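Local coordinates for protein Non-reducing end alpha-L-arabinofuranosidase BoGH43B (Bacteroides ovatus, PDB 5JOZ) that cleaves terminal non-reducing alpha-L-arabinofuranose residues from xyloglucan side branches, turning 'S' units into 'X' units during xyloglucan degradation, at residues P8-M13 / R268-A273; N14-I19 / I236-L241. All coordinates share one frame; numbering follows the deposited sequence.

Contact 1: P8-M13 / R268-A273; sequences PIITGM and RETFLA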
loop_
_atom_site.group_PDB
_atom_site.type_symbol
_atom_site.label_atom_id
_atom_site.label_comp_id
_atom_site.label_asym_id
_atom_site.label_seq_id
_atom_site.Cartn_x
_atom_site.Cartn_y
_atom_site.Cartn_z
ATOM N N PRO A 8 1.583 -14.628 1.955
ATOM C CA PRO A 8 1.502 -13.447 2.836
ATOM C C PRO A 8 0.131 -13.281 3.459
ATOM O O PRO A 8 -0.841 -13.817 2.945
ATOM C CB PRO A 8 1.776 -12.267 1.892
ATOM C CG PRO A 8 2.057 -12.856 0.547
ATOM C CD PRO A 8 1.553 -14.261 0.532
ATOM N N ILE A 9 0.061 -12.510 4.542
ATOM C CA ILE A 9 -1.212 -12.277 5.249
ATOM C C ILE A 9 -2.049 -11.143 4.641
ATOM O O ILE A 9 -3.277 -11.171 4.714
ATOM C CB ILE A 9 -1.014 -12.081 6.774
ATOM C CG1 ILE A 9 0.042 -11.016 7.088
ATOM C CG2 ILE A 9 -0.624 -13.402 7.432
ATOM C CD1 ILE A 9 -0.210 -10.315 8.388
ATOM N N ILE A 10 -1.401 -10.157 4.023
ATOM C CA ILE A 10 -2.114 -9.119 3.286
ATOM C C ILE A 10 -1.397 -8.906 1.964
ATOM O O ILE A 10 -0.217 -8.555 1.939
ATOM C CB ILE A 10 -2.215 -7.781 4.066
ATOM C CG1 ILE A 10 -2.466 -8.026 5.568
ATOM C CG2 ILE A 10 -3.327 -6.932 3.466
ATOM C CD1 ILE A 10 -2.527 -6.768 6.419
ATOM N N THR A 11 -2.129 -9.107 0.871
ATOM C CA THR A 11 -1.564 -9.130 -0.481
ATOM C C THR A 11 -1.823 -7.831 -1.205
ATOM O O THR A 11 -2.573 -7.000 -0.718
ATOM C CB THR A 11 -2.174 -10.287 -1.302
ATOM O OG1 THR A 11 -3.591 -10.177 -1.295
ATOM C CG2 THR A 11 -1.794 -11.611 -0.699
ATOM N N GLY A 12 -1.209 -7.662 -2.375
ATOM C CA GLY A 12 -1.279 -6.395 -3.112
ATOM C C GLY A 12 -0.427 -5.356 -2.400
ATOM O O GLY A 12 0.178 -5.648 -1.361
ATOM N N MET A 13 -0.376 -4.147 -2.950
ATOM C CA MET A 13 0.551 -3.144 -2.456
ATOM C C MET A 13 0.175 -2.752 -1.040
ATOM O O MET A 13 -0.821 -2.071 -0.825
ATOM C CB MET A 13 0.599 -1.922 -3.365
ATOM C CG MET A 13 1.765 -0.992 -3.034
ATOM S SD MET A 13 1.416 0.745 -3.282
ATOM C CE MET A 13 -0.002 0.997 -2.219
ATOM N N ARG A 268 5.185 -4.465 -2.635
ATOM C CA ARG A 268 5.641 -5.092 -1.412
ATOM C C ARG A 268 4.385 -5.407 -0.560
ATOM O O ARG A 268 3.505 -4.569 -0.365
ATOM C CB ARG A 268 6.682 -4.219 -0.701
ATOM C CG ARG A 268 7.956 -3.986 -1.532
ATOM C CD ARG A 268 8.810 -2.839 -0.993
ATOM N NE ARG A 268 8.114 -1.537 -1.074
ATOM C CZ ARG A 268 8.338 -0.480 -0.286
ATOM N NH1 ARG A 268 9.257 -0.500 0.681
ATOM N NH2 ARG A 268 7.624 0.624 -0.463
ATOM N N GLU A 269 4.302 -6.656 -0.122
ATOM C CA GLU A 269 3.162 -7.189 0.609
ATOM C C GLU A 269 3.558 -7.420 2.074
ATOM O O GLU A 269 4.728 -7.295 2.426
ATOM C CB GLU A 269 2.718 -8.484 -0.082
ATOM C CG GLU A 269 2.257 -8.211 -1.507
ATOM C CD GLU A 269 2.018 -9.455 -2.342
ATOM O OE1 GLU A 269 3.009 -10.090 -2.755
ATOM O OE2 GLU A 269 0.836 -9.764 -2.628
ATOM N N THR A 270 2.577 -7.774 2.906
ATOM C CA THR A 270 2.761 -7.914 4.342
ATOM C C THR A 270 2.766 -9.377 4.759
ATOM O O THR A 270 1.888 -10.135 4.389
ATOM C CB THR A 270 1.662 -7.158 5.103
ATOM O OG1 THR A 270 1.800 -5.758 4.857
ATOM C CG2 THR A 270 1.755 -7.394 6.610
ATOM N N PHE A 271 3.744 -9.730 5.585
ATOM C CA PHE A 271 4.012 -11.093 6.007
ATOM C C PHE A 271 3.947 -11.183 7.531
ATOM O O PHE A 271 4.007 -10.168 8.236
ATOM C CB PHE A 271 5.400 -11.524 5.520
ATOM C CG PHE A 271 5.517 -11.620 4.019
ATOM C CD1 PHE A 271 5.658 -10.480 3.243
ATOM C CD2 PHE A 271 5.474 -12.858 3.384
ATOM C CE1 PHE A 271 5.753 -10.564 1.861
ATOM C CE2 PHE A 271 5.568 -12.956 2.007
ATOM C CZ PHE A 271 5.713 -11.805 1.239
ATOM N N LEU A 272 3.840 -12.416 8.021
ATOM C CA LEU A 272 3.731 -12.717 9.452
ATOM C C LEU A 272 4.709 -13.828 9.793
ATOM O O LEU A 272 4.742 -14.851 9.098
ATOM C CB LEU A 272 2.306 -13.176 9.775
ATOM C CG LEU A 272 1.950 -13.477 11.237
ATOM C CD1 LEU A 272 2.124 -12.230 12.103
ATOM C CD2 LEU A 272 0.517 -13.967 11.309
ATOM N N ALA A 273 5.509 -13.640 10.843
ATOM C CA ALA A 273 6.427 -14.688 11.290
ATOM C C ALA A 273 6.544 -14.748 12.818
ATOM O O ALA A 273 6.535 -13.711 13.473
ATOM C CB ALA A 273 7.794 -14.490 10.652
#
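The carbonyl oxygen of T270 takes two backbone amides from 8-13: I9 N at 3.0 Å, in a bent bond, and I10 N at 3.3 Å, nearly straight; both bonds are weak. In return T270 N donates to I10 O at 3.1 Å. Two consecutive residues, I9 and I10, thus face the single residue T270, a classic beta bulge, and I10 and T270 form one antiparallel hydrogen-bonded pair. The bulge fastens the segment between strands 4-6 and 18-22 to strand 269-277 of the GH43 beta-propeller, on the side of that strand away from 249-256.

Further along, the carboxylate of E269 takes over from the backbone. Its chain runs extended beyond CG (chi2 170°), which brings OE2 to 2.9 Å from G12 N; the amide meets it on the anti side, a little out of the carboxylate plane. OE2 also forms a salt bridge with R257, so this buried oxygen has two polar partners. The hydroxyls look elsewhere: T270 OG1 bonds to N14 O, and T11 OG1 to A366 O, in the C-terminal part of the chain.

Apolar groups fill in at the other end. P8, which follows a cis peptide bond, lays CB over one face of the F271 ring, 4.0 Å from its centroid, while I9 CG2 rests 3.8 Å from L272 CB.

Contact 2: N14-I19 / I236-L241; sequences NPDPSI and IGHADL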
loop_
_atom_site.group_PDB
_atom_site.type_symbol
_atom_site.label_atom_id
_atom_site.label_comp_id
_atom_site.label_asym_id
_atom_site.label_seq_id
_atom_site.Cartn_x
_atom_site.Cartn_y
_atom_site.Cartn_z
ATOM N N ASN A 14 0.994 -3.218 -0.093
ATOM C CA ASN A 14 0.776 -3.056 1.342
ATOM C C ASN A 14 2.132 -3.050 2.084
ATOM O O ASN A 14 2.414 -3.908 2.923
ATOM C CB ASN A 14 -0.146 -4.169 1.860
ATOM C CG ASN A 14 -1.622 -3.791 1.790
ATOM O OD1 ASN A 14 -2.045 -2.818 2.408
ATOM N ND2 ASN A 14 -2.409 -4.562 1.041
ATOM N N PRO A 15 2.982 -2.072 1.774
ATOM C CA PRO A 15 4.316 -2.062 2.349
ATOM C C PRO A 15 4.409 -1.431 3.741
ATOM O O PRO A 15 3.484 -0.752 4.197
ATOM C CB PRO A 15 5.117 -1.210 1.341
ATOM C CG PRO A 15 4.116 -0.588 0.410
ATOM C CD PRO A 15 2.755 -0.868 0.961
ATOM N N ASP A 16 5.553 -1.657 4.386
ATOM C CA ASP A 16 5.953 -0.962 5.624
ATOM C C ASP A 16 4.944 -1.188 6.755
ATOM O O ASP A 16 4.472 -0.221 7.369
ATOM C CB ASP A 16 6.137 0.542 5.360
ATOM C CG ASP A 16 7.179 0.834 4.299
ATOM O OD1 ASP A 16 8.299 0.303 4.404
ATOM O OD2 ASP A 16 6.897 1.633 3.378
ATOM N N PRO A 17 4.596 -2.465 7.021
ATOM C CA PRO A 17 3.523 -2.730 7.966
ATOM C C PRO A 17 3.890 -2.296 9.372
ATOM O O PRO A 17 5.012 -2.588 9.814
ATOM C CB PRO A 17 3.360 -4.256 7.895
ATOM C CG PRO A 17 4.697 -4.761 7.495
ATOM C CD PRO A 17 5.213 -3.717 6.545
ATOM N N SER A 18 2.972 -1.609 10.058
ATOM C CA SER A 18 3.120 -1.338 11.491
ATOM C C SER A 18 1.894 -1.822 12.254
ATOM O O SER A 18 0.767 -1.552 11.847
ATOM C CB SER A 18 3.354 0.139 11.743
ATOM O OG SER A 18 3.516 0.380 13.119
ATOM N N ILE A 19 2.123 -2.511 13.373
ATOM C CA ILE A 19 1.058 -3.206 14.117
ATOM C C ILE A 19 0.957 -2.746 15.567
ATOM O O ILE A 19 1.944 -2.334 16.148
ATOM C CB ILE A 19 1.292 -4.739 14.110
ATOM C CG1 ILE A 19 0.036 -5.492 14.554
ATOM C CG2 ILE A 19 2.485 -5.146 14.980
ATOM C CD1 ILE A 19 -0.005 -6.913 14.041
ATOM N N ILE A 236 12.757 -9.440 2.247
ATOM C CA ILE A 236 12.054 -9.454 3.520
ATOM C C ILE A 236 12.735 -8.442 4.462
ATOM O O ILE A 236 13.959 -8.399 4.569
ATOM C CB ILE A 236 12.029 -10.890 4.103
ATOM C CG1 ILE A 236 11.030 -11.761 3.328
ATOM C CG2 ILE A 236 11.718 -10.899 5.594
ATOM C CD1 ILE A 236 9.568 -11.511 3.658
ATOM N N GLY A 237 11.940 -7.606 5.111
ATOM C CA GLY A 237 12.471 -6.614 6.036
ATOM C C GLY A 237 11.422 -5.613 6.450
ATOM O O GLY A 237 10.249 -5.775 6.111
ATOM N N HIS A 238 11.851 -4.583 7.179
ATOM C CA HIS A 238 10.959 -3.562 7.748
ATOM C C HIS A 238 9.863 -4.171 8.634
ATOM O O HIS A 238 8.660 -4.000 8.396
ATOM C CB HIS A 238 10.352 -2.661 6.660
ATOM C CG HIS A 238 9.980 -1.294 7.153
ATOM N ND1 HIS A 238 10.532 -0.139 6.639
ATOM C CD2 HIS A 238 9.139 -0.897 8.139
ATOM C CE1 HIS A 238 10.031 0.908 7.269
ATOM N NE2 HIS A 238 9.189 0.474 8.190
ATOM N N ALA A 239 10.306 -4.888 9.657
ATOM C CA ALA A 239 9.424 -5.548 10.598
ATOM C C ALA A 239 8.959 -4.643 11.753
ATOM O O ALA A 239 9.557 -3.603 12.019
ATOM C CB ALA A 239 10.106 -6.783 11.161
ATOM N N ASP A 240 7.869 -5.071 12.398
ATOM C CA ASP A 240 7.359 -4.497 13.631
ATOM C C ASP A 240 6.895 -5.649 14.531
ATOM O O ASP A 240 6.246 -6.572 14.058
ATOM C CB ASP A 240 6.196 -3.529 13.340
ATOM C CG ASP A 240 5.880 -2.594 14.527
ATOM O OD1 ASP A 240 6.578 -2.632 15.565
ATOM O OD2 ASP A 240 4.911 -1.808 14.427
ATOM N N LEU A 241 7.244 -5.600 15.812
ATOM C CA LEU A 241 6.922 -6.687 16.747
ATOM C C LEU A 241 5.561 -6.474 17.409
ATOM O O LEU A 241 5.077 -5.364 17.494
ATOM C CB LEU A 241 8.015 -6.824 17.817
ATOM C CG LEU A 241 9.448 -7.127 17.363
ATOM C CD1 LEU A 241 10.340 -7.364 18.567
ATOM C CD2 LEU A 241 9.554 -8.324 16.431
HETATM O O HOH W 1 6.278 0.980 8.977
#
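D240 reaches across from strand 234-243 to S18 and I19, and one carboxylate oxygen does the work. Its CG stands anti to the backbone N (chi1 -164°), carrying OD2 toward S18 and I19. S18 OG donates to D240 OD2 at 2.9 Å, nearly along the C-O axis, and I19 N donates to the same OD2 at 3.1 Å from the opposite face of the carboxylate plane. R81 adds a salt bridge to OD2, while OD1 accepts from the hydroxyl of Y181. Both oxygens of this buried acid are therefore engaged, and S18 OG has a further partner in L80 N.

The H238 ring is met differently. D16 OD1 sits over one face, offset toward the rim and 3.2 Å from ND1, but the angle is too poor for a hydrogen bond; the carboxylate and ring planes are turned 55° apart. D16 CB lies over the same ring, 4.3 Å from its centroid, in a CH-pi contact. A water makes the polar link: it donates to D16 O at 2.7 Å and accepts a weak bond from H238 NE2.

The remaining packing sets carbon against backbone oxygens: P17 CD lies near H238 O, and I19 CG2 is 3.6 Å from L241 O.

The touching parts, 16-19 and 238-241, run nearly the same way, 7° apart, and join the first and last blades of the five-bladed GH43 propeller beside its central axis. D16 is the inferred proton acceptor; H238 lies near D126 and E176. S31 holds D16 OD2 and, with the H238 ring and the water on the backbone oxygen, probably helps to position D16. D240 ties strands of several blades together with a buried charge that R81 probably balances.

Both contacts are buried and bear on the four-strand sheet that holds 234-243 and 269-277, but they meet different strands of it. Contact 1 uses 269-277, an inner strand, and is mostly backbone pairing with one carboxylate beside it; contact 2 uses 234-243, an edge strand of the sheet, and works mainly through side chains, with backbone groups and a water as partners. Since 14-19 directly follows 8-13, the two make a continuous path from the bulge at I9-I10 into the catalytic centre. They touch where R268 O probably accepts a hydrogen bond from N14 N (2.9 Å). The R268 side chain also comes within about 4 Å of that of D16, nearest atoms, bringing contact 1 to the active site.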